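Local coordinates for 6-phospho-beta-d glycosidase (Streptococcus pyogenes, PDB 5FOO), which probably hydrolyses 6-phospho-beta-glucosides as a family 1 glycoside hydrolase and here holds the probe 6-phosphocyclophellitol in its pocket, at residues L196-A201 with A284-N289; N224-Y229 with L296-P301; V335-E340 with N430-V435. The protein carries 1 engineered substitution. All coordinates share one frame; numbering follows the deposited sequence.

Interaction 1 (L196-A201 with A284-N289)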
loop_
_atom_site.group_PDB
_atom_site.type_symbol
_atom_site.label_atom_id
_atom_site.label_comp_id
_atom_site.label_asym_id
_atom_site.label_seq_id
_atom_site.Cartn_x
_atom_site.Cartn_y
_atom_site.Cartn_z
ATOM N N LEU A 196 -7.030 12.975 -3.056
ATOM C CA LEU A 196 -5.827 12.162 -2.748
ATOM C C LEU A 196 -4.647 12.422 -3.688
ATOM O O LEU A 196 -3.465 12.511 -3.253
ATOM C CB LEU A 196 -6.200 10.694 -2.704
ATOM C CG LEU A 196 -7.026 10.349 -1.476
ATOM C CD1 LEU A 196 -7.647 8.983 -1.700
ATOM C CD2 LEU A 196 -6.191 10.307 -0.220
ATOM N N ALA A 197 -4.971 12.587 -4.966
ATOM C CA ALA A 197 -3.979 12.927 -5.982
ATOM C C ALA A 197 -3.393 14.336 -5.786
ATOM O O ALA A 197 -2.211 14.510 -5.928
ATOM C CB ALA A 197 -4.584 12.840 -7.356
ATOM N N LEU A 198 -4.251 15.293 -5.481
ATOM C CA LEU A 198 -3.868 16.640 -5.142
ATOM C C LEU A 198 -3.012 16.656 -3.870
ATOM O O LEU A 198 -2.006 17.374 -3.822
ATOM C CB LEU A 198 -5.066 17.553 -4.947
ATOM C CG LEU A 198 -4.750 18.996 -4.465
ATOM C CD1 LEU A 198 -3.974 19.772 -5.504
ATOM C CD2 LEU A 198 -6.037 19.716 -4.151
ATOM N N ALA A 199 -3.406 15.896 -2.860
ATOM C CA ALA A 199 -2.568 15.724 -1.667
ATOM C C ALA A 199 -1.188 15.168 -1.962
ATOM O O ALA A 199 -0.235 15.585 -1.368
ATOM C CB ALA A 199 -3.266 14.849 -0.651
ATOM N N THR A 200 -1.104 14.241 -2.884
ATOM C CA THR A 200 0.170 13.675 -3.317
ATOM C C THR A 200 1.105 14.800 -3.836
ATOM O O THR A 200 2.265 14.920 -3.404
ATOM C CB THR A 200 -0.012 12.623 -4.387
ATOM O OG1 THR A 200 -0.893 11.577 -3.932
ATOM C CG2 THR A 200 1.338 11.956 -4.742
ATOM N N ALA A 201 0.558 15.638 -4.707
ATOM C CA ALA A 201 1.314 16.730 -5.325
ATOM C C ALA A 201 1.688 17.824 -4.326
ATOM O O ALA A 201 2.812 18.313 -4.359
ATOM C CB ALA A 201 0.529 17.318 -6.484
ATOM N N ALA A 284 -2.239 22.879 -11.952
ATOM C CA ALA A 284 -0.843 23.267 -12.214
ATOM C C ALA A 284 0.081 22.737 -11.100
ATOM O O ALA A 284 1.191 22.273 -11.396
ATOM C CB ALA A 284 -0.733 24.793 -12.340
ATOM N N LEU A 285 -0.385 22.735 -9.847
ATOM C CA LEU A 285 0.391 22.118 -8.726
ATOM C C LEU A 285 0.627 20.657 -9.036
ATOM O O LEU A 285 1.755 20.184 -8.935
ATOM C CB LEU A 285 -0.303 22.297 -7.368
ATOM C CG LEU A 285 0.364 22.938 -6.163
ATOM C CD1 LEU A 285 1.383 24.000 -6.558
ATOM C CD2 LEU A 285 -0.683 23.566 -5.227
ATOM N N ILE A 286 -0.391 19.948 -9.535
ATOM C CA ILE A 286 -0.272 18.535 -9.881
ATOM C C ILE A 286 0.709 18.325 -11.051
ATOM O O ILE A 286 1.520 17.412 -11.019
ATOM C CB ILE A 286 -1.677 17.883 -10.131
ATOM C CG1 ILE A 286 -2.509 17.898 -8.849
ATOM C CG2 ILE A 286 -1.543 16.472 -10.669
ATOM C CD1 ILE A 286 -4.021 17.629 -9.014
ATOM N N ALA A 287 0.644 19.189 -12.063
ATOM C CA ALA A 287 1.517 19.092 -13.207
ATOM C C ALA A 287 3.004 19.357 -12.804
ATOM O O ALA A 287 3.944 18.786 -13.407
ATOM C CB ALA A 287 1.096 20.088 -14.281
ATOM N N GLU A 288 3.183 20.164 -11.774
ATOM C CA GLU A 288 4.511 20.571 -11.366
ATOM C C GLU A 288 5.161 19.742 -10.247
ATOM O O GLU A 288 6.333 19.954 -9.960
ATOM C CB GLU A 288 4.443 21.958 -10.903
ATOM C CG GLU A 288 4.289 22.926 -12.034
ATOM C CD GLU A 288 3.996 24.317 -11.544
ATOM O OE1 GLU A 288 4.123 24.564 -10.333
ATOM O OE2 GLU A 288 3.569 25.113 -12.377
ATOM N N ASN A 289 4.430 18.789 -9.662
ATOM C CA ASN A 289 4.861 18.076 -8.444
ATOM C C ASN A 289 4.512 16.623 -8.591
ATOM O O ASN A 289 3.432 16.162 -8.143
ATOM C CB ASN A 289 4.201 18.675 -7.249
ATOM C CG ASN A 289 4.654 20.101 -6.995
ATOM O OD1 ASN A 289 4.001 21.111 -7.352
ATOM N ND2 ASN A 289 5.756 20.193 -6.369
#
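Leu285 and Ile286 of helix 280-288 lie against Ala201 of helix 186-208, where two helices of the outer layer of the TIM barrel pack. The short segments approach to 8.8 Å between axes and cross at 57°. Leu285 contributes mainly backbone: its O lies 4.0 Å from Ala201 CB, while its side chain continues along helix 186-208 to Lys202 and Gln205. Ile286 carries most of the apolar contact. Its CA is 3.7 Å from Ala201 CB, so the methyl packs almost directly on the helix backbone. With CG1 anti to the carbonyl carbon (chi1 -64°), the longer branch runs across to Leu198, and CD1 comes to rest 4.0 Å from Leu198 CA. The Leu198 and Ile286 side chains cross at about a right angle, Leu198 CD1 meeting Ile286 CG1 at 4.1 Å. Phe261, from a loop, packs on both Ala197 and Ile286. Past the helix end, the chain at Asn289 turns close to Ala201: Asn289 CB is 3.2 Å from Ala201 O, and Asn289 O receives a CA-H...O contact from Ala201 CA at 3.6 Å. Next to Ala201, Thr200 OG1 donates back to Leu196 O, one turn earlier in helix 186-208, at 2.8 Å. The backbone N of Thr200 reaches that oxygen from the other face of its plane, and His163 NE2 bonds to it as well. The chemistry across the contact is therefore van der Waals packing of methyl and branched groups, with a small alanine at the centre allowing close backbone approach.

Interaction 2 (N224-Y229 with L296-P301). With JAZ (6-phosphocyclophellitol), chain G.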
loop_
_atom_site.group_PDB
_atom_site.type_symbol
_atom_site.label_atom_id
_atom_site.label_comp_id
_atom_site.label_asym_id
_atom_site.label_seq_id
_atom_site.Cartn_x
_atom_site.Cartn_y
_atom_site.Cartn_z
ATOM N N ASN A 224 -1.151 0.697 -7.494
ATOM C CA ASN A 224 -1.390 -0.617 -8.165
ATOM C C ASN A 224 -1.298 -0.428 -9.667
ATOM O O ASN A 224 -1.865 0.530 -10.267
ATOM C CB ASN A 224 -2.766 -1.154 -7.838
ATOM C CG ASN A 224 -2.785 -2.045 -6.576
ATOM O OD1 ASN A 224 -2.563 -3.280 -6.661
ATOM N ND2 ASN A 224 -3.120 -1.439 -5.402
ATOM N N LEU A 225 -0.561 -1.304 -10.312
ATOM C CA LEU A 225 -0.605 -1.319 -11.753
ATOM C C LEU A 225 -1.097 -2.715 -12.219
ATOM O O LEU A 225 -0.845 -3.120 -13.346
ATOM C CB LEU A 225 0.768 -0.924 -12.297
ATOM C CG LEU A 225 1.021 -0.215 -13.628
ATOM C CD1 LEU A 225 0.116 0.955 -13.954
ATOM C CD2 LEU A 225 2.455 0.262 -13.603
ATOM N N THR A 226 -1.808 -3.416 -11.352
ATOM C CA THR A 226 -2.371 -4.752 -11.686
ATOM C C THR A 226 -3.184 -4.684 -12.996
ATOM O O THR A 226 -4.033 -3.859 -13.100
ATOM C CB THR A 226 -3.200 -5.269 -10.519
ATOM O OG1 THR A 226 -2.378 -5.323 -9.333
ATOM C CG2 THR A 226 -3.807 -6.689 -10.814
ATOM N N PRO A 227 -2.833 -5.460 -14.040
ATOM C CA PRO A 227 -3.626 -5.411 -15.217
ATOM C C PRO A 227 -5.091 -5.859 -14.964
ATOM O O PRO A 227 -5.326 -6.683 -14.072
ATOM C CB PRO A 227 -2.957 -6.437 -16.137
ATOM C CG PRO A 227 -1.558 -6.500 -15.651
ATOM C CD PRO A 227 -1.772 -6.461 -14.162
ATOM N N ALA A 228 -6.030 -5.278 -15.715
ATOM C CA ALA A 228 -7.449 -5.737 -15.712
ATOM C C ALA A 228 -7.589 -6.593 -16.966
ATOM O O ALA A 228 -7.804 -6.074 -18.058
ATOM C CB ALA A 228 -8.377 -4.537 -15.717
ATOM N N TYR A 229 -7.303 -7.896 -16.839
ATOM C CA TYR A 229 -7.221 -8.760 -18.018
ATOM C C TYR A 229 -8.654 -8.978 -18.557
ATOM O O TYR A 229 -9.516 -9.371 -17.781
ATOM C CB TYR A 229 -6.602 -10.137 -17.685
ATOM C CG TYR A 229 -5.130 -10.127 -17.297
ATOM C CD1 TYR A 229 -4.150 -9.548 -18.138
ATOM C CD2 TYR A 229 -4.717 -10.724 -16.156
ATOM C CE1 TYR A 229 -2.804 -9.591 -17.799
ATOM C CE2 TYR A 229 -3.394 -10.767 -15.794
ATOM C CZ TYR A 229 -2.444 -10.206 -16.604
ATOM O OH TYR A 229 -1.165 -10.268 -16.159
ATOM N N LEU A 296 4.992 -0.121 -6.458
ATOM C CA LEU A 296 3.908 -0.795 -7.120
ATOM C C LEU A 296 3.595 -2.059 -6.364
ATOM O O LEU A 296 4.479 -2.855 -6.132
ATOM C CB LEU A 296 4.246 -1.143 -8.561
ATOM C CG LEU A 296 4.440 0.103 -9.395
ATOM C CD1 LEU A 296 4.677 -0.323 -10.824
ATOM C CD2 LEU A 296 3.251 1.063 -9.343
ATOM N N ASN A 297 2.343 -2.194 -5.933
ATOM C CA ASN A 297 1.871 -3.344 -5.157
ATOM C C ASN A 297 1.255 -4.370 -6.074
ATOM O O ASN A 297 0.504 -4.036 -6.993
ATOM C CB ASN A 297 0.850 -2.969 -4.065
ATOM C CG ASN A 297 1.438 -2.099 -2.950
ATOM O OD1 ASN A 297 2.654 -2.024 -2.721
ATOM N ND2 ASN A 297 0.569 -1.430 -2.254
ATOM N N PHE A 298 1.621 -5.624 -5.841
ATOM C CA PHE A 298 0.974 -6.740 -6.522
ATOM C C PHE A 298 0.822 -7.987 -5.642
ATOM O O PHE A 298 1.804 -8.579 -5.194
ATOM C CB PHE A 298 1.720 -7.156 -7.807
ATOM C CG PHE A 298 1.044 -8.259 -8.476
ATOM C CD1 PHE A 298 -0.096 -8.003 -9.224
ATOM C CD2 PHE A 298 1.437 -9.549 -8.244
ATOM C CE1 PHE A 298 -0.791 -9.048 -9.787
ATOM C CE2 PHE A 298 0.773 -10.596 -8.793
ATOM C CZ PHE A 298 -0.367 -10.358 -9.545
ATOM N N TYR A 299 -0.410 -8.417 -5.455
ATOM C CA TYR A 299 -0.650 -9.649 -4.663
ATOM C C TYR A 299 -1.846 -10.505 -5.150
ATOM O O TYR A 299 -1.979 -11.634 -4.716
ATOM C CB TYR A 299 -0.806 -9.303 -3.175
ATOM C CG TYR A 299 -1.710 -8.140 -2.965
ATOM C CD1 TYR A 299 -1.216 -6.839 -3.051
ATOM C CD2 TYR A 299 -3.090 -8.310 -2.739
ATOM C CE1 TYR A 299 -2.060 -5.738 -2.906
ATOM C CE2 TYR A 299 -3.917 -7.200 -2.590
ATOM C CZ TYR A 299 -3.396 -5.932 -2.686
ATOM O OH TYR A 299 -4.161 -4.810 -2.528
ATOM N N HIS A 300 -2.651 -9.996 -6.074
ATOM C CA HIS A 300 -3.372 -10.885 -6.966
ATOM C C HIS A 300 -3.822 -10.216 -8.223
ATOM O O HIS A 300 -4.096 -9.027 -8.218
ATOM C CB HIS A 300 -4.610 -11.446 -6.251
ATOM C CG HIS A 300 -5.623 -10.406 -5.888
ATOM N ND1 HIS A 300 -6.570 -9.942 -6.780
ATOM C CD2 HIS A 300 -5.859 -9.772 -4.726
ATOM C CE1 HIS A 300 -7.344 -9.066 -6.175
ATOM N NE2 HIS A 300 -6.945 -8.955 -4.924
ATOM N N PRO A 301 -4.008 -11.011 -9.292
ATOM C CA PRO A 301 -4.487 -10.430 -10.547
ATOM C C PRO A 301 -5.974 -10.083 -10.493
ATOM O O PRO A 301 -6.654 -10.516 -9.594
ATOM C CB PRO A 301 -4.222 -11.563 -11.533
ATOM C CG PRO A 301 -4.497 -12.798 -10.725
ATOM C CD PRO A 301 -3.828 -12.473 -9.418
HETATM C C2 JAZ G . -2.781 -5.684 3.530
HETATM C C3 JAZ G . -1.897 -4.440 3.298
HETATM C C4 JAZ G . -2.139 -3.860 1.909
HETATM C C5 JAZ G . -1.871 -4.868 0.800
HETATM C C6 JAZ G . -2.630 -6.152 1.054
HETATM C C7 JAZ G . -2.400 -6.702 2.461
HETATM C C8 JAZ G . -3.044 -8.071 2.663
HETATM O O9 JAZ G . -4.451 -7.901 2.519
HETATM P P10 JAZ G . -5.430 -8.845 3.341
HETATM O O11 JAZ G . -6.785 -8.345 2.983
HETATM O O12 JAZ G . -5.032 -8.934 4.755
HETATM O O13 JAZ G . -5.200 -10.197 2.824
HETATM O O14 JAZ G . -4.024 -5.951 0.781
HETATM O O15 JAZ G . -2.506 -6.273 4.805
HETATM O O16 JAZ G . -2.271 -3.490 4.263
HETATM O O17 JAZ G . -1.346 -2.701 1.722
HETATM O O HOH W 1 -2.797 -6.771 -6.562
#
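At the C-terminal rim of the TIM barrel, beside the ligand pocket, Asn224 and Thr226 meet Asn297, Phe298 and His300 as the chain leaves the neighbouring parallel strands 218-224 and 293-297. Asn224 OD1 sits 3.2 Å from Asn297 O, two acceptors without a bond between them; Asn224 ND2 is held instead by Glu165, and Asn297 OD1 by Ser365. Leu225 CD2 touches Leu296 CD1 at 3.6 Å. Both branches of Thr226 touch the other segment: OG1 comes to the edge of the Phe298 ring, 3.5 Å from CD1, and CG2 lies 3.5 Å from His300 O. A water joins Thr226 OG1, Tyr299 N and His300 O, accepting from the amide at 3.1 Å and donating to the carbonyl. It also rests over the centre of the Tyr299 ring, whose opposite face receives C6 of 6-phosphocyclophellitol 3.8 Å above the plane. Tyr299 CG, set between the backbone N and the carbonyl carbon (chi1 46°), places the ring between water and ligand, and its OH bonds to Glu165. His300 ND1 donates to Pro301 O at 2.9 Å, nearly straight at 171°. Loops after the C-terminal strand ends, here bringing Tyr299 to the ligand, are typical of the active-site face of a (beta/alpha)8 glycosidase.

Interaction 3 (V335-E340 with N430-V435). With JAZ (6-phosphocyclophellitol), chain G.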
loop_
_atom_site.group_PDB
_atom_site.type_symbol
_atom_site.label_atom_id
_atom_site.label_comp_id
_atom_site.label_asym_id
_atom_site.label_seq_id
_atom_site.Cartn_x
_atom_site.Cartn_y
_atom_site.Cartn_z
ATOM N N VAL A 335 -6.903 -21.222 -1.953
ATOM C CA VAL A 335 -8.278 -21.563 -1.431
ATOM C C VAL A 335 -8.676 -20.784 -0.193
ATOM O O VAL A 335 -9.778 -20.261 -0.172
ATOM C CB VAL A 335 -8.433 -23.090 -1.212
ATOM C CG1 VAL A 335 -9.736 -23.466 -0.474
ATOM C CG2 VAL A 335 -8.357 -23.817 -2.559
ATOM N N ASP A 336 -7.782 -20.625 0.807
ATOM C CA ASP A 336 -8.087 -19.822 2.067
ATOM C C ASP A 336 -8.553 -18.411 1.779
ATOM O O ASP A 336 -9.343 -17.849 2.492
ATOM C CB ASP A 336 -6.882 -19.679 3.028
ATOM C CG ASP A 336 -6.622 -20.913 3.858
ATOM O OD1 ASP A 336 -7.436 -21.884 3.881
ATOM O OD2 ASP A 336 -5.538 -20.911 4.477
ATOM N N LYS A 337 -8.023 -17.827 0.733
ATOM C CA LYS A 337 -8.257 -16.449 0.466
ATOM C C LYS A 337 -9.290 -16.187 -0.654
ATOM O O LYS A 337 -9.784 -15.070 -0.788
ATOM C CB LYS A 337 -6.848 -15.894 0.123
ATOM C CG LYS A 337 -6.688 -14.412 0.189
ATOM C CD LYS A 337 -6.796 -13.769 1.567
ATOM C CE LYS A 337 -7.087 -12.324 1.228
ATOM N NZ LYS A 337 -7.684 -11.484 2.286
ATOM N N GLY A 338 -9.571 -17.195 -1.495
ATOM C CA GLY A 338 -10.372 -17.011 -2.700
ATOM C C GLY A 338 -9.693 -16.145 -3.755
ATOM O O GLY A 338 -10.373 -15.512 -4.555
ATOM N N TRP A 339 -8.353 -16.122 -3.793
ATOM C CA TRP A 339 -7.639 -15.321 -4.772
ATOM C C TRP A 339 -6.908 -16.153 -5.795
ATOM O O TRP A 339 -6.194 -17.114 -5.455
ATOM C CB TRP A 339 -6.613 -14.424 -4.076
ATOM C CG TRP A 339 -7.202 -13.226 -3.380
ATOM C CD1 TRP A 339 -8.503 -12.856 -3.361
ATOM C CD2 TRP A 339 -6.501 -12.249 -2.588
ATOM N NE1 TRP A 339 -8.655 -11.715 -2.624
ATOM C CE2 TRP A 339 -7.440 -11.311 -2.156
ATOM C CE3 TRP A 339 -5.162 -12.078 -2.211
ATOM C CZ2 TRP A 339 -7.096 -10.216 -1.338
ATOM C CZ3 TRP A 339 -4.830 -11.024 -1.439
ATOM C CH2 TRP A 339 -5.794 -10.087 -1.007
ATOM N N GLU A 340 -7.027 -15.727 -7.040
ATOM C CA GLU A 340 -6.208 -16.287 -8.136
ATOM C C GLU A 340 -4.694 -15.987 -7.858
ATOM O O GLU A 340 -4.325 -14.919 -7.348
ATOM C CB GLU A 340 -6.615 -15.650 -9.453
ATOM C CG GLU A 340 -5.884 -16.264 -10.636
ATOM C CD GLU A 340 -6.325 -15.775 -11.976
ATOM O OE1 GLU A 340 -7.259 -14.925 -12.091
ATOM O OE2 GLU A 340 -5.711 -16.250 -12.946
ATOM N N ASN A 430 -5.643 -14.614 8.251
ATOM C CA ASN A 430 -4.658 -15.066 7.297
ATOM C C ASN A 430 -3.301 -14.415 7.609
ATOM O O ASN A 430 -3.239 -13.207 7.802
ATOM C CB ASN A 430 -5.063 -14.704 5.883
ATOM C CG ASN A 430 -6.473 -15.166 5.528
ATOM O OD1 ASN A 430 -7.383 -14.336 5.311
ATOM N ND2 ASN A 430 -6.647 -16.446 5.423
ATOM N N ARG A 431 -2.272 -15.266 7.707
ATOM C CA ARG A 431 -0.898 -14.895 8.088
ATOM C C ARG A 431 -0.095 -14.757 6.817
ATOM O O ARG A 431 -0.188 -15.611 5.964
ATOM C CB ARG A 431 -0.300 -15.956 9.011
ATOM C CG ARG A 431 -1.170 -16.353 10.230
ATOM C CD ARG A 431 -1.421 -15.129 11.072
ATOM N NE ARG A 431 -2.091 -15.381 12.345
ATOM C CZ ARG A 431 -1.494 -15.498 13.511
ATOM N NH1 ARG A 431 -0.160 -15.432 13.642
ATOM N NH2 ARG A 431 -2.242 -15.705 14.574
ATOM N N TYR A 432 0.577 -13.620 6.681
ATOM C CA TYR A 432 1.487 -13.301 5.561
ATOM C C TYR A 432 3.005 -13.291 5.921
ATOM O O TYR A 432 3.827 -13.113 5.067
ATOM C CB TYR A 432 1.147 -11.897 5.009
ATOM C CG TYR A 432 -0.101 -11.791 4.142
ATOM C CD1 TYR A 432 -1.376 -11.635 4.693
ATOM C CD2 TYR A 432 0.002 -11.810 2.757
ATOM C CE1 TYR A 432 -2.516 -11.515 3.885
ATOM C CE2 TYR A 432 -1.124 -11.683 1.939
ATOM C CZ TYR A 432 -2.394 -11.542 2.504
ATOM O OH TYR A 432 -3.483 -11.436 1.639
ATOM N N GLY A 433 3.371 -13.483 7.181
ATOM C CA GLY A 433 4.720 -13.224 7.625
ATOM C C GLY A 433 5.725 -14.206 7.095
ATOM O O GLY A 433 5.421 -15.420 6.872
ATOM N N LEU A 434 6.944 -13.710 6.925
ATOM C CA LEU A 434 8.103 -14.609 6.904
ATOM C C LEU A 434 8.373 -15.118 8.340
ATOM O O LEU A 434 9.023 -16.118 8.553
ATOM C CB LEU A 434 9.335 -13.815 6.449
ATOM C CG LEU A 434 9.301 -13.187 5.084
ATOM C CD1 LEU A 434 10.490 -12.243 4.939
ATOM C CD2 LEU A 434 9.269 -14.249 3.977
ATOM N N VAL A 435 7.935 -14.356 9.319
ATOM C CA VAL A 435 8.147 -14.630 10.722
ATOM C C VAL A 435 6.788 -14.633 11.403
ATOM O O VAL A 435 6.022 -13.677 11.307
ATOM C CB VAL A 435 9.011 -13.533 11.367
ATOM C CG1 VAL A 435 9.233 -13.803 12.859
ATOM C CG2 VAL A 435 10.361 -13.428 10.614
HETATM C C2 JAZ G . -2.781 -5.684 3.530
HETATM C C3 JAZ G . -1.897 -4.440 3.298
HETATM C C4 JAZ G . -2.139 -3.860 1.909
HETATM C C5 JAZ G . -1.871 -4.868 0.800
HETATM C C6 JAZ G . -2.630 -6.152 1.054
HETATM C C7 JAZ G . -2.400 -6.702 2.461
HETATM C C8 JAZ G . -3.044 -8.071 2.663
HETATM O O9 JAZ G . -4.451 -7.901 2.519
HETATM P P10 JAZ G . -5.430 -8.845 3.341
HETATM O O11 JAZ G . -6.785 -8.345 2.983
HETATM O O12 JAZ G . -5.032 -8.934 4.755
HETATM O O13 JAZ G . -5.200 -10.197 2.824
HETATM O O14 JAZ G . -4.024 -5.951 0.781
HETATM O O15 JAZ G . -2.506 -6.273 4.805
HETATM O O16 JAZ G . -2.271 -3.490 4.263
HETATM O O17 JAZ G . -1.346 -2.701 1.722
HETATM O O HOH W 2 -6.510 -11.658 5.453
#
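Trp339 and Tyr432 cross at about a right angle with the Tyr432 hydroxyl at the indole, its OH 3.4 Å from Trp339 CZ3, and Lys337 joins them at the phosphate in the pocket of this TIM-barrel glycosidase. One segment turns out of strand 332-334 into strand 339-341, where Gly338 and Trp339 form a G1 beta bulge; the other belongs to the loop after barrel strand 410-416. Lys337 CE lies 3.3 Å above one face of the Trp339 indole, offset toward its rim. The lysine chain, with CG anti to the backbone N and a bend at chi2 (67°), crosses Tyr432 at about a right angle and brings NZ within 2.8 Å of O13 of the phosphate, with a weaker bond to O11. O13 lies near the plane of the Tyr432 ring at its edge, where OH donates to it; the modelled separation is very short and its value doubtful. The ring of Tyr432 also meets that of Trp416 edge-to-face. Asn430 runs obliquely past Lys337, OD1 3.8 Å from Lys337 CD. A water that accepts weakly from Lys337 NZ lies within hydrogen-bonding reach of both Asn430 OD1, at 2.8 Å, and O12 of the phosphate. Asp336 is tied by OD2 to Ser372, while its CB approaches Asn430 ND2, a buried nitrogen without a polar partner in the model, at 4.0 Å.

In the fold
Residues 196-201 come first in the chain, then 224-229, 284-289 and 296-301, so interactions 1 and 2 cross: the first closes a loop of 82 residues and the second one of 66, the two loops overlapping from 230 to 283. Interaction 1 ties outer helices 186-208 and 280-288; interaction 2 links the ends of barrel strands 218-224 and 293-297, the latter following helix 280-288. Interaction 3 opens later and closes 89 residues, joining the 332-341 hairpin to the loop after strand 410-416. Interactions 2 and 3 touch, Tyr299 and His300 packing on Trp339, and both reach 6-phosphocyclophellitol; interaction 1 lies about 35 Å from interaction 3 between centres.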